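PDB 6BAR: Rod shape determining protein RodA from Thermus thermophilus, which probably polymerises lipid II into the glycan strands of peptidoglycan as a membrane-embedded glycosyltransferase of the SEDS family, serving cell wall elongation. Local coordinates for residues Trp13-Leu18 against Ala282-Leu287; Gly67-Leu72 against Leu118-Glu123; Ala81-Val86 against Ala95-Gly100; Ala156-Phe161 against Ala304-Phe309. All blocks are in the same frame, centred on the assembly; numbering follows the deposited sequence.

Interaction 1: residues Trp13-Leu18 against Ala282-Leu287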
loop_
_atom_site.group_PDB
_atom_site.type_symbol
_atom_site.label_atom_id
_atom_site.label_comp_id
_atom_site.label_asym_id
_atom_site.label_seq_id
_atom_site.Cartn_x
_atom_site.Cartn_y
_atom_site.Cartn_z
ATOM N N TRP A 13 2.979 -15.807 -11.986
ATOM C CA TRP A 13 1.605 -15.560 -12.396
ATOM C C TRP A 13 0.595 -15.880 -11.299
ATOM O O TRP A 13 -0.541 -15.400 -11.374
ATOM C CB TRP A 13 1.294 -16.352 -13.670
ATOM C CG TRP A 13 2.231 -16.027 -14.803
ATOM C CD1 TRP A 13 3.402 -16.663 -15.107
ATOM C CD2 TRP A 13 2.085 -14.977 -15.772
ATOM N NE1 TRP A 13 3.990 -16.080 -16.206
ATOM C CE2 TRP A 13 3.202 -15.044 -16.633
ATOM C CE3 TRP A 13 1.120 -13.990 -15.995
ATOM C CZ2 TRP A 13 3.378 -14.161 -17.701
ATOM C CZ3 TRP A 13 1.296 -13.115 -17.056
ATOM C CH2 TRP A 13 2.415 -13.207 -17.894
ATOM N N GLY A 14 0.976 -16.659 -10.285
ATOM C CA GLY A 14 0.076 -16.890 -9.165
ATOM C C GLY A 14 -0.310 -15.606 -8.453
ATOM O O GLY A 14 -1.487 -15.384 -8.150
ATOM N N LEU A 15 0.671 -14.741 -8.183
ATOM C CA LEU A 15 0.380 -13.440 -7.588
ATOM C C LEU A 15 -0.522 -12.613 -8.491
ATOM O O LEU A 15 -1.401 -11.882 -8.012
ATOM C CB LEU A 15 1.684 -12.696 -7.304
ATOM C CG LEU A 15 1.574 -11.280 -6.741
ATOM C CD1 LEU A 15 0.873 -11.300 -5.391
ATOM C CD2 LEU A 15 2.951 -10.652 -6.620
ATOM N N VAL A 16 -0.315 -12.715 -9.805
ATOM C CA VAL A 16 -1.181 -12.030 -10.757
ATOM C C VAL A 16 -2.626 -12.500 -10.593
ATOM O O VAL A 16 -3.560 -11.687 -10.537
ATOM C CB VAL A 16 -0.658 -12.242 -12.190
ATOM C CG1 VAL A 16 -1.488 -11.464 -13.183
ATOM C CG2 VAL A 16 0.810 -11.838 -12.281
ATOM N N PHE A 17 -2.835 -13.821 -10.494
ATOM C CA PHE A 17 -4.196 -14.330 -10.321
ATOM C C PHE A 17 -4.788 -13.887 -8.991
ATOM O O PHE A 17 -5.991 -13.622 -8.902
ATOM C CB PHE A 17 -4.245 -15.858 -10.421
ATOM C CG PHE A 17 -5.560 -16.456 -9.951
ATOM C CD1 PHE A 17 -6.701 -16.376 -10.743
ATOM C CD2 PHE A 17 -5.653 -17.089 -8.715
ATOM C CE1 PHE A 17 -7.909 -16.916 -10.315
ATOM C CE2 PHE A 17 -6.858 -17.635 -8.278
ATOM C CZ PHE A 17 -7.986 -17.548 -9.081
ATOM N N LEU A 18 -3.964 -13.801 -7.945
ATOM C CA LEU A 18 -4.471 -13.358 -6.647
ATOM C C LEU A 18 -4.955 -11.909 -6.704
ATOM O O LEU A 18 -6.060 -11.583 -6.234
ATOM C CB LEU A 18 -3.389 -13.530 -5.578
ATOM C CG LEU A 18 -2.909 -14.953 -5.265
ATOM C CD1 LEU A 18 -1.939 -14.969 -4.083
ATOM C CD2 LEU A 18 -4.074 -15.896 -5.009
ATOM N N ALA A 282 1.106 -14.187 1.708
ATOM C CA ALA A 282 1.998 -15.343 1.655
ATOM C C ALA A 282 2.835 -15.344 0.382
ATOM O O ALA A 282 4.043 -15.583 0.430
ATOM C CB ALA A 282 1.196 -16.642 1.756
ATOM N N ARG A 283 2.209 -15.096 -0.771
ATOM C CA ARG A 283 2.970 -15.083 -2.016
ATOM C C ARG A 283 3.953 -13.921 -2.050
ATOM O O ARG A 283 5.055 -14.057 -2.591
ATOM C CB ARG A 283 2.034 -15.032 -3.223
ATOM C CG ARG A 283 1.730 -16.404 -3.838
ATOM C CD ARG A 283 3.004 -17.157 -4.227
ATOM N NE ARG A 283 2.735 -18.513 -4.713
ATOM C CZ ARG A 283 2.625 -18.846 -5.997
ATOM N NH1 ARG A 283 2.384 -20.105 -6.345
ATOM N NH2 ARG A 283 2.758 -17.923 -6.935
ATOM N N LEU A 284 3.588 -12.779 -1.463
ATOM C CA LEU A 284 4.528 -11.661 -1.390
ATOM C C LEU A 284 5.754 -12.021 -0.554
ATOM O O LEU A 284 6.896 -11.809 -0.980
ATOM C CB LEU A 284 3.840 -10.420 -0.822
ATOM C CG LEU A 284 2.918 -9.662 -1.779
ATOM C CD1 LEU A 284 2.207 -8.530 -1.064
ATOM C CD2 LEU A 284 3.715 -9.134 -2.962
ATOM N N PHE A 285 5.540 -12.572 0.642
ATOM C CA PHE A 285 6.680 -12.951 1.472
ATOM C C PHE A 285 7.444 -14.147 0.901
ATOM O O PHE A 285 8.629 -14.312 1.209
ATOM C CB PHE A 285 6.214 -13.222 2.906
ATOM C CG PHE A 285 6.021 -11.969 3.727
ATOM C CD1 PHE A 285 6.810 -10.850 3.503
ATOM C CD2 PHE A 285 5.053 -11.907 4.717
ATOM C CE1 PHE A 285 6.639 -9.695 4.255
ATOM C CE2 PHE A 285 4.880 -10.754 5.472
ATOM C CZ PHE A 285 5.673 -9.647 5.239
ATOM N N ALA A 286 6.805 -14.971 0.068
ATOM C CA ALA A 286 7.514 -16.049 -0.613
ATOM C C ALA A 286 8.396 -15.504 -1.727
ATOM O O ALA A 286 9.533 -15.953 -1.900
ATOM C CB ALA A 286 6.523 -17.071 -1.176
ATOM N N LEU A 287 7.883 -14.545 -2.500
ATOM C CA LEU A 287 8.720 -13.876 -3.484
ATOM C C LEU A 287 9.842 -13.102 -2.811
ATOM O O LEU A 287 10.933 -12.979 -3.377
ATOM C CB LEU A 287 7.875 -12.948 -4.358
ATOM C CG LEU A 287 6.746 -13.612 -5.156
ATOM C CD1 LEU A 287 6.252 -12.671 -6.239
ATOM C CD2 LEU A 287 7.173 -14.953 -5.745
#
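L15 and R283 stand 6.4 Å apart, CA to CA, where helices 13-18 and 282-287 pass each other nearly antiparallel, their axes 10.2 Å apart at 155°. L15 packs against two leucines. Its CG is anti to the backbone N (chi1 177°), and its branch CD2 reaches both of them on the other helix. CD2 of L15 lies 3.9 Å from CD1 of L287. CD2 of L15 also meets CD2 of L284 at 4.0 Å, the two side chains crossing at about a right angle. L18 uses the aliphatic part of R283. CD1 of L18 rests 3.9 Å from CG of R283, again with the chains about perpendicular. R283 bends at chi2, and its guanidinium ends beside the first turn of helix 13-18. There NH2 of R283 approaches CA of G14 to 3.6 Å, with no side chain on G14 between them. NH2 also forms a salt bridge with OD1 of D12, just before this helix. The other oxygen of D12 accepts a hydrogen bond from N of L15. L350 of helix 336-354 also touches L15. The contact joins the first and a late helix of the membrane bundle. No hydrogen bond links the two segments directly. Leucine packing holds one part, and the R283 charge is probably balanced by D12, the acid that also binds the helix start.

Interaction 2: residues Gly67-Leu72 against Leu118-Glu123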
loop_
_atom_site.group_PDB
_atom_site.type_symbol
_atom_site.label_atom_id
_atom_site.label_comp_id
_atom_site.label_asym_id
_atom_site.label_seq_id
_atom_site.Cartn_x
_atom_site.Cartn_y
_atom_site.Cartn_z
ATOM N N GLY A 67 17.987 2.905 -9.105
ATOM C CA GLY A 67 18.684 4.159 -9.313
ATOM C C GLY A 67 17.838 5.362 -8.973
ATOM O O GLY A 67 18.378 6.404 -8.586
ATOM N N LEU A 68 16.520 5.231 -9.109
ATOM C CA LEU A 68 15.550 6.266 -8.757
ATOM C C LEU A 68 15.124 6.223 -7.297
ATOM O O LEU A 68 14.152 6.892 -6.935
ATOM C CB LEU A 68 14.305 6.133 -9.626
ATOM C CG LEU A 68 14.533 6.447 -11.094
ATOM C CD1 LEU A 68 13.274 6.156 -11.883
ATOM C CD2 LEU A 68 14.935 7.898 -11.207
ATOM N N ALA A 69 15.813 5.446 -6.459
ATOM C CA ALA A 69 15.364 5.273 -5.082
ATOM C C ALA A 69 15.396 6.591 -4.319
ATOM O O ALA A 69 14.461 6.908 -3.574
ATOM C CB ALA A 69 16.226 4.225 -4.379
ATOM N N TYR A 70 16.450 7.371 -4.501
ATOM C CA TYR A 70 16.633 8.615 -3.767
ATOM C C TYR A 70 15.881 9.777 -4.426
ATOM O O TYR A 70 15.258 10.579 -3.711
ATOM C CB TYR A 70 18.130 8.917 -3.623
ATOM C CG TYR A 70 18.890 7.918 -2.753
ATOM C CD1 TYR A 70 18.225 7.130 -1.813
ATOM C CD2 TYR A 70 20.268 7.769 -2.866
ATOM C CE1 TYR A 70 18.914 6.220 -1.012
ATOM C CE2 TYR A 70 20.960 6.863 -2.069
ATOM C CZ TYR A 70 20.277 6.093 -1.145
ATOM O OH TYR A 70 20.964 5.196 -0.356
ATOM N N PRO A 71 15.898 9.916 -5.765
ATOM C CA PRO A 71 15.071 10.974 -6.375
ATOM C C PRO A 71 13.582 10.817 -6.109
ATOM O O PRO A 71 12.899 11.817 -5.849
ATOM C CB PRO A 71 15.401 10.860 -7.871
ATOM C CG PRO A 71 16.747 10.273 -7.912
ATOM C CD PRO A 71 16.792 9.303 -6.767
ATOM N N LEU A 72 13.046 9.595 -6.164
ATOM C CA LEU A 72 11.623 9.443 -5.877
ATOM C C LEU A 72 11.306 9.806 -4.430
ATOM O O LEU A 72 10.264 10.415 -4.162
ATOM C CB LEU A 72 11.161 8.021 -6.209
ATOM C CG LEU A 72 11.204 7.668 -7.704
ATOM C CD1 LEU A 72 10.609 6.291 -7.964
ATOM C CD2 LEU A 72 10.518 8.728 -8.557
ATOM N N LEU A 118 14.859 3.320 1.620
ATOM C CA LEU A 118 15.348 2.568 2.768
ATOM C C LEU A 118 15.938 1.230 2.341
ATOM O O LEU A 118 16.972 0.808 2.873
ATOM C CB LEU A 118 14.223 2.375 3.784
ATOM C CG LEU A 118 14.673 2.203 5.239
ATOM C CD1 LEU A 118 15.540 3.379 5.684
ATOM C CD2 LEU A 118 13.481 2.040 6.165
ATOM N N ALA A 119 15.313 0.561 1.367
ATOM C CA ALA A 119 15.868 -0.697 0.877
ATOM C C ALA A 119 17.260 -0.497 0.293
ATOM O O ALA A 119 18.177 -1.272 0.589
ATOM C CB ALA A 119 14.935 -1.322 -0.162
ATOM N N LYS A 120 17.444 0.544 -0.530
ATOM C CA LYS A 120 18.752 0.770 -1.143
ATOM C C LYS A 120 19.783 1.206 -0.108
ATOM O O LYS A 120 20.907 0.693 -0.094
ATOM C CB LYS A 120 18.652 1.803 -2.269
ATOM C CG LYS A 120 19.977 2.060 -2.993
ATOM C CD LYS A 120 19.873 3.199 -4.014
ATOM C CE LYS A 120 21.198 3.429 -4.756
ATOM N NZ LYS A 120 21.121 4.525 -5.772
ATOM N N ALA A 121 19.431 2.141 0.774
ATOM C CA ALA A 121 20.402 2.582 1.765
ATOM C C ALA A 121 20.680 1.534 2.837
ATOM O O ALA A 121 21.620 1.719 3.614
ATOM C CB ALA A 121 19.940 3.884 2.430
ATOM N N LEU A 122 19.911 0.446 2.909
ATOM C CA LEU A 122 20.137 -0.537 3.964
ATOM C C LEU A 122 20.606 -1.892 3.435
ATOM O O LEU A 122 20.306 -2.924 4.036
ATOM C CB LEU A 122 18.881 -0.708 4.825
ATOM C CG LEU A 122 18.673 0.276 5.991
ATOM C CD1 LEU A 122 17.459 -0.106 6.830
ATOM C CD2 LEU A 122 19.917 0.374 6.867
ATOM N N GLU A 123 21.374 -1.923 2.343
ATOM C CA GLU A 123 21.917 -3.188 1.852
ATOM C C GLU A 123 23.427 -3.318 2.029
ATOM O O GLU A 123 23.985 -4.363 1.677
ATOM C CB GLU A 123 21.543 -3.415 0.380
ATOM C CG GLU A 123 22.314 -2.595 -0.634
ATOM C CD GLU A 123 21.779 -2.793 -2.039
ATOM O OE1 GLU A 123 21.588 -1.784 -2.758
ATOM O OE2 GLU A 123 21.535 -3.960 -2.417
#
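K120 reaches from helix 118-121 across A69 and Y70, and its side chain buries the most surface here. CG is anti to the backbone N (chi1 -178°), and the chain beyond it is fully extended. CB of K120 lies 4.0 Å from CB of A69. Two bonds further out, CD of K120 touches CB of A69 at 3.8 Å. CD of K120 also stands over one face of the Y70 ring, offset toward the rim, 4.1 Å from CZ of Y70. The two side chains cross at about a right angle. At the tip, NZ of K120 forms an off-centre cation-pi contact, 4.8 Å from the centroid of the Y70 ring and 29° off the ring normal. NZ also makes a weak hydrogen bond to O of F66, just before G67. The tyrosine has a second neighbour at its edge, where OH of Y70 meets CB of A121. The contact lies on the surface and ties the start of helix 69-86 to the end of helix 106-121. The lysine spends its methylenes on apolar packing and brings its charge to an aromatic face and a backbone carbonyl, which would probably stabilise the ammonium group.

Interaction 3: residues Ala81-Val86 against Ala95-Gly100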
loop_
_atom_site.group_PDB
_atom_site.type_symbol
_atom_site.label_atom_id
_atom_site.label_comp_id
_atom_site.label_asym_id
_atom_site.label_seq_id
_atom_site.Cartn_x
_atom_site.Cartn_y
_atom_site.Cartn_z
ATOM N N ALA A 81 5.198 18.104 1.236
ATOM C CA ALA A 81 5.283 19.475 1.723
ATOM C C ALA A 81 4.365 20.401 0.934
ATOM O O ALA A 81 3.717 21.280 1.516
ATOM C CB ALA A 81 6.729 19.958 1.665
ATOM N N LEU A 82 4.278 20.201 -0.387
ATOM C CA LEU A 82 3.473 21.060 -1.249
ATOM C C LEU A 82 1.978 20.841 -1.073
ATOM O O LEU A 82 1.196 21.782 -1.263
ATOM C CB LEU A 82 3.841 20.831 -2.715
ATOM C CG LEU A 82 3.133 21.776 -3.682
ATOM C CD1 LEU A 82 3.618 23.189 -3.427
ATOM C CD2 LEU A 82 3.347 21.373 -5.135
ATOM N N VAL A 83 1.552 19.617 -0.746
ATOM C CA VAL A 83 0.124 19.381 -0.562
ATOM C C VAL A 83 -0.403 20.160 0.643
ATOM O O VAL A 83 -1.577 20.553 0.662
ATOM C CB VAL A 83 -0.159 17.862 -0.458
ATOM C CG1 VAL A 83 0.254 17.310 0.891
ATOM C CG2 VAL A 83 -1.623 17.563 -0.754
ATOM N N LEU A 84 0.452 20.437 1.631
ATOM C CA LEU A 84 0.029 21.228 2.781
ATOM C C LEU A 84 -0.325 22.659 2.395
ATOM O O LEU A 84 -1.146 23.296 3.066
ATOM C CB LEU A 84 1.127 21.233 3.840
ATOM C CG LEU A 84 1.479 19.864 4.413
ATOM C CD1 LEU A 84 2.662 19.959 5.364
ATOM C CD2 LEU A 84 0.270 19.274 5.116
ATOM N N VAL A 85 0.283 23.187 1.339
ATOM C CA VAL A 85 0.064 24.576 0.953
ATOM C C VAL A 85 -1.067 24.705 -0.060
ATOM O O VAL A 85 -1.964 25.535 0.105
ATOM C CB VAL A 85 1.377 25.186 0.415
ATOM C CG1 VAL A 85 1.138 26.598 -0.099
ATOM C CG2 VAL A 85 2.444 25.184 1.502
ATOM N N VAL A 86 -1.057 23.888 -1.114
ATOM C CA VAL A 86 -2.029 24.021 -2.197
ATOM C C VAL A 86 -2.846 22.739 -2.344
ATOM O O VAL A 86 -3.052 22.243 -3.459
ATOM C CB VAL A 86 -1.329 24.387 -3.523
ATOM C CG1 VAL A 86 -2.331 24.961 -4.525
ATOM C CG2 VAL A 86 -0.186 25.367 -3.282
ATOM N N ALA A 95 -4.901 16.588 1.945
ATOM C CA ALA A 95 -4.020 15.479 1.612
ATOM C C ALA A 95 -4.198 15.026 0.169
ATOM O O ALA A 95 -3.722 13.943 -0.193
ATOM C CB ALA A 95 -4.260 14.299 2.551
ATOM N N TRP A 96 -4.860 15.825 -0.661
ATOM C CA TRP A 96 -5.171 15.441 -2.028
ATOM C C TRP A 96 -4.872 16.587 -2.978
ATOM O O TRP A 96 -5.141 17.750 -2.668
ATOM C CB TRP A 96 -6.640 15.040 -2.167
ATOM C CG TRP A 96 -6.940 13.685 -1.644
ATOM C CD1 TRP A 96 -7.091 13.323 -0.338
ATOM C CD2 TRP A 96 -7.137 12.498 -2.419
ATOM N NE1 TRP A 96 -7.369 11.977 -0.251
ATOM C CE2 TRP A 96 -7.401 11.449 -1.515
ATOM C CE3 TRP A 96 -7.112 12.219 -3.791
ATOM C CZ2 TRP A 96 -7.636 10.142 -1.938
ATOM C CZ3 TRP A 96 -7.350 10.921 -4.209
ATOM C CH2 TRP A 96 -7.608 9.899 -3.285
ATOM N N PHE A 97 -4.323 16.253 -4.135
ATOM C CA PHE A 97 -4.221 17.192 -5.239
ATOM C C PHE A 97 -5.395 16.929 -6.170
ATOM O O PHE A 97 -5.542 15.814 -6.690
ATOM C CB PHE A 97 -2.895 17.035 -5.984
ATOM C CG PHE A 97 -1.715 17.651 -5.281
ATOM C CD1 PHE A 97 -0.758 16.855 -4.676
ATOM C CD2 PHE A 97 -1.563 19.026 -5.233
ATOM C CE1 PHE A 97 0.332 17.422 -4.032
ATOM C CE2 PHE A 97 -0.479 19.596 -4.589
ATOM C CZ PHE A 97 0.469 18.793 -3.990
ATOM N N VAL A 98 -6.236 17.942 -6.361
ATOM C CA VAL A 98 -7.413 17.835 -7.219
ATOM C C VAL A 98 -7.248 18.830 -8.359
ATOM O O VAL A 98 -7.319 20.048 -8.150
ATOM C CB VAL A 98 -8.721 18.075 -6.452
ATOM C CG1 VAL A 98 -9.911 17.957 -7.393
ATOM C CG2 VAL A 98 -8.850 17.072 -5.314
ATOM N N LEU A 99 -7.008 18.309 -9.561
ATOM C CA LEU A 99 -6.906 19.127 -10.762
ATOM C C LEU A 99 -8.047 18.776 -11.710
ATOM O O LEU A 99 -7.815 18.337 -12.842
ATOM C CB LEU A 99 -5.549 18.925 -11.445
ATOM N N GLY A 100 -9.283 18.961 -11.248
ATOM C CA GLY A 100 -10.454 18.626 -12.024
ATOM C C GLY A 100 -10.791 17.155 -11.919
ATOM O O GLY A 100 -11.209 16.658 -10.867
HETATM O O HOH W 1 -4.637 21.318 -6.319
#
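F97 pushes its ring from the strand against V83 of helix 81-86, and this is the tight part of the contact. The helix and strand 97-99 run at 60° to each other. CG2 of V83 lies over one face of the F97 ring in a CH-pi contact, 4.1 Å from the centroid and offset toward the rim. CB of V83 meets CE1 of F97 at 3.6 Å. The tip of the ring, CZ of F97, lies 3.5 Å from CA of V83, against the helix backbone. The same CG2, anti to the backbone N of V83, also packs against the peptide between A95 and W96, 3.7 Å from N of W96. P106 of helix 106-121 touches both V83 and F97. Toward the surface the contact thins. L82 lays CG against CZ of F97 at 4.0 Å, the two side chains crossing at about a right angle. O of V86 lies obliquely off the ring, 3.9 Å from CE2 of F97. A water bridges O of V86 and O of V98, donating to both, but both bonds are weak and long. An alanine in place of F97 would probably leave V83 without its aromatic partner and open a gap beside L82. Strand 97-99 pairs with strand 102-104 as a small antiparallel hairpin, and F97 bonds to F104 through the backbone. The contact therefore lays this hairpin on the end of helix 69-86. No direct hydrogen bond crosses it, so the junction rests on apolar contact around one ring, supplemented at the surface by a weak water bridge.

Interaction 4: residues Ala156-Phe161 against Ala304-Phe309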
loop_
_atom_site.group_PDB
_atom_site.type_symbol
_atom_site.label_atom_id
_atom_site.label_comp_id
_atom_site.label_asym_id
_atom_site.label_seq_id
_atom_site.Cartn_x
_atom_site.Cartn_y
_atom_site.Cartn_z
ATOM N N ALA A 156 0.341 7.662 7.978
ATOM C CA ALA A 156 1.498 7.668 8.865
ATOM C C ALA A 156 1.706 6.299 9.499
ATOM O O ALA A 156 2.840 5.815 9.586
ATOM C CB ALA A 156 1.344 8.745 9.937
ATOM N N LEU A 157 0.620 5.654 9.936
ATOM C CA LEU A 157 0.729 4.312 10.502
ATOM C C LEU A 157 1.239 3.316 9.472
ATOM O O LEU A 157 2.111 2.494 9.776
ATOM C CB LEU A 157 -0.619 3.852 11.052
ATOM C CG LEU A 157 -1.059 4.497 12.358
ATOM C CD1 LEU A 157 -2.381 3.904 12.797
ATOM C CD2 LEU A 157 0.000 4.308 13.425
ATOM N N VAL A 158 0.694 3.362 8.252
ATOM C CA VAL A 158 1.148 2.453 7.199
ATOM C C VAL A 158 2.636 2.635 6.947
ATOM O O VAL A 158 3.403 1.666 6.908
ATOM C CB VAL A 158 0.340 2.670 5.909
ATOM C CG1 VAL A 158 0.852 1.753 4.819
ATOM C CG2 VAL A 158 -1.123 2.415 6.161
ATOM N N VAL A 159 3.064 3.886 6.777
ATOM C CA VAL A 159 4.467 4.177 6.500
ATOM C C VAL A 159 5.354 3.670 7.630
ATOM O O VAL A 159 6.335 2.951 7.397
ATOM C CB VAL A 159 4.660 5.685 6.266
ATOM C CG1 VAL A 159 6.133 6.046 6.324
ATOM C CG2 VAL A 159 4.053 6.091 4.930
ATOM N N LEU A 160 5.024 4.044 8.869
ATOM C CA LEU A 160 5.851 3.660 10.006
ATOM C C LEU A 160 5.927 2.148 10.146
ATOM O O LEU A 160 7.002 1.595 10.405
ATOM C CB LEU A 160 5.308 4.293 11.287
ATOM C CG LEU A 160 6.199 4.227 12.531
ATOM C CD1 LEU A 160 7.624 4.671 12.211
ATOM C CD2 LEU A 160 5.616 5.082 13.642
ATOM N N PHE A 161 4.801 1.456 9.966
ATOM C CA PHE A 161 4.814 0.011 10.104
ATOM C C PHE A 161 5.609 -0.647 8.987
ATOM O O PHE A 161 6.300 -1.647 9.221
ATOM C CB PHE A 161 3.392 -0.527 10.129
ATOM C CG PHE A 161 3.336 -2.007 10.186
ATOM C CD1 PHE A 161 3.466 -2.661 11.394
ATOM C CD2 PHE A 161 3.194 -2.752 9.027
ATOM C CE1 PHE A 161 3.430 -4.032 11.451
ATOM C CE2 PHE A 161 3.158 -4.121 9.074
ATOM C CZ PHE A 161 3.277 -4.767 10.287
ATOM N N ALA A 304 4.726 -5.822 1.355
ATOM C CA ALA A 304 3.768 -6.768 1.923
ATOM C C ALA A 304 3.322 -6.338 3.314
ATOM O O ALA A 304 2.146 -6.493 3.671
ATOM C CB ALA A 304 4.371 -8.172 1.972
ATOM N N GLY A 305 4.247 -5.801 4.112
ATOM C CA GLY A 305 3.875 -5.304 5.426
ATOM C C GLY A 305 2.847 -4.193 5.351
ATOM O O GLY A 305 1.821 -4.235 6.026
ATOM N N MET A 306 3.114 -3.180 4.525
ATOM C CA MET A 306 2.165 -2.080 4.397
ATOM C C MET A 306 0.790 -2.576 3.954
ATOM O O MET A 306 -0.247 -2.140 4.481
ATOM C CB MET A 306 2.713 -1.044 3.417
ATOM C CG MET A 306 3.913 -0.285 3.953
ATOM S SD MET A 306 4.461 1.035 2.855
ATOM C CE MET A 306 5.514 1.958 3.968
ATOM N N LEU A 307 0.763 -3.502 2.996
ATOM C CA LEU A 307 -0.514 -4.005 2.497
ATOM C C LEU A 307 -1.283 -4.745 3.592
ATOM O O LEU A 307 -2.449 -4.423 3.891
ATOM C CB LEU A 307 -0.261 -4.908 1.291
ATOM C CG LEU A 307 -1.341 -4.987 0.221
ATOM C CD1 LEU A 307 -0.709 -5.392 -1.092
ATOM C CD2 LEU A 307 -2.403 -5.989 0.627
ATOM N N GLY A 308 -0.643 -5.755 4.195
ATOM C CA GLY A 308 -1.271 -6.461 5.295
ATOM C C GLY A 308 -1.703 -5.544 6.422
ATOM O O GLY A 308 -2.723 -5.790 7.072
ATOM N N PHE A 309 -0.953 -4.464 6.659
ATOM C CA PHE A 309 -1.296 -3.567 7.756
ATOM C C PHE A 309 -2.563 -2.785 7.451
ATOM O O PHE A 309 -3.401 -2.601 8.337
ATOM C CB PHE A 309 -0.141 -2.613 8.054
ATOM C CG PHE A 309 -0.380 -1.728 9.247
ATOM C CD1 PHE A 309 -0.179 -2.204 10.531
ATOM C CD2 PHE A 309 -0.798 -0.418 9.083
ATOM C CE1 PHE A 309 -0.394 -1.389 11.633
ATOM C CE2 PHE A 309 -1.016 0.402 10.182
ATOM C CZ PHE A 309 -0.812 -0.085 11.456
#
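G305, M306 and F309 line one side of an antiparallel helix pair within the SEDS transmembrane bundle, facing V158 and F161. The segments 156-161 and 304-309 cross at 143°, with axes 8.7 Å apart. G305 comes first. It has no side chain, and O of G305 lies at the edge of the F161 ring, near the ring plane, 3.3 Å from CE2 of F161. M306 follows with an extended chain. CB of M306 packs against CG1 of V158 at 3.6 Å, the side chains about perpendicular. Its CG lies beside O of V158, and CE of M306 reaches CA of V159 at 3.5 Å. L115 of helix 106-121 also touches M306. One turn after G305, F309 buries the most surface of residues 304-309. Its CG is anti to the backbone N (chi1 -175°), which sets the root of the ring against F161. The rings of F309 and F161 form an offset stack, with centroids 4.6 Å apart and planes at 20°. CD1 of F309 stands over the F161 face toward its rim, while CB of F161 sits over the centre of the F309 face in a CH-pi contact. L181 of helix 175-184 touches F161 as well. An alanine in place of F309 would probably leave F161 without its stacking partner and open a gap beside V158 and L157. The contact is buried, its centre about 7 Å from the centre of the chain, and joins helix 153-170 to helix 294-319 by apolar contact. At the edge of the F309 ring, CE2 of F309 meets CB of L157 at 3.6 Å.

Overall arrangement
From the N terminus, helix 13-30 opens the widest loop, closed by interaction 1 when helix 266-288 returns beside it. Inside lies interaction 2, which closes a loop between the start of helix 69-86 and the end of helix 106-121. Interaction 3 nests within that loop, seating the hairpin on the far end of the same helix 69-86. Interaction 4 starts after interaction 2 has closed. It crosses interaction 1, because 156-161 lies inside that loop and 304-309 beyond it. These two contacts touch where L284 and F285 pack on A304, between consecutive helices 266-288 and 294-319. Interaction 4 lies nearest the chain's centre; interactions 1 and 3 lie on opposite sides of it.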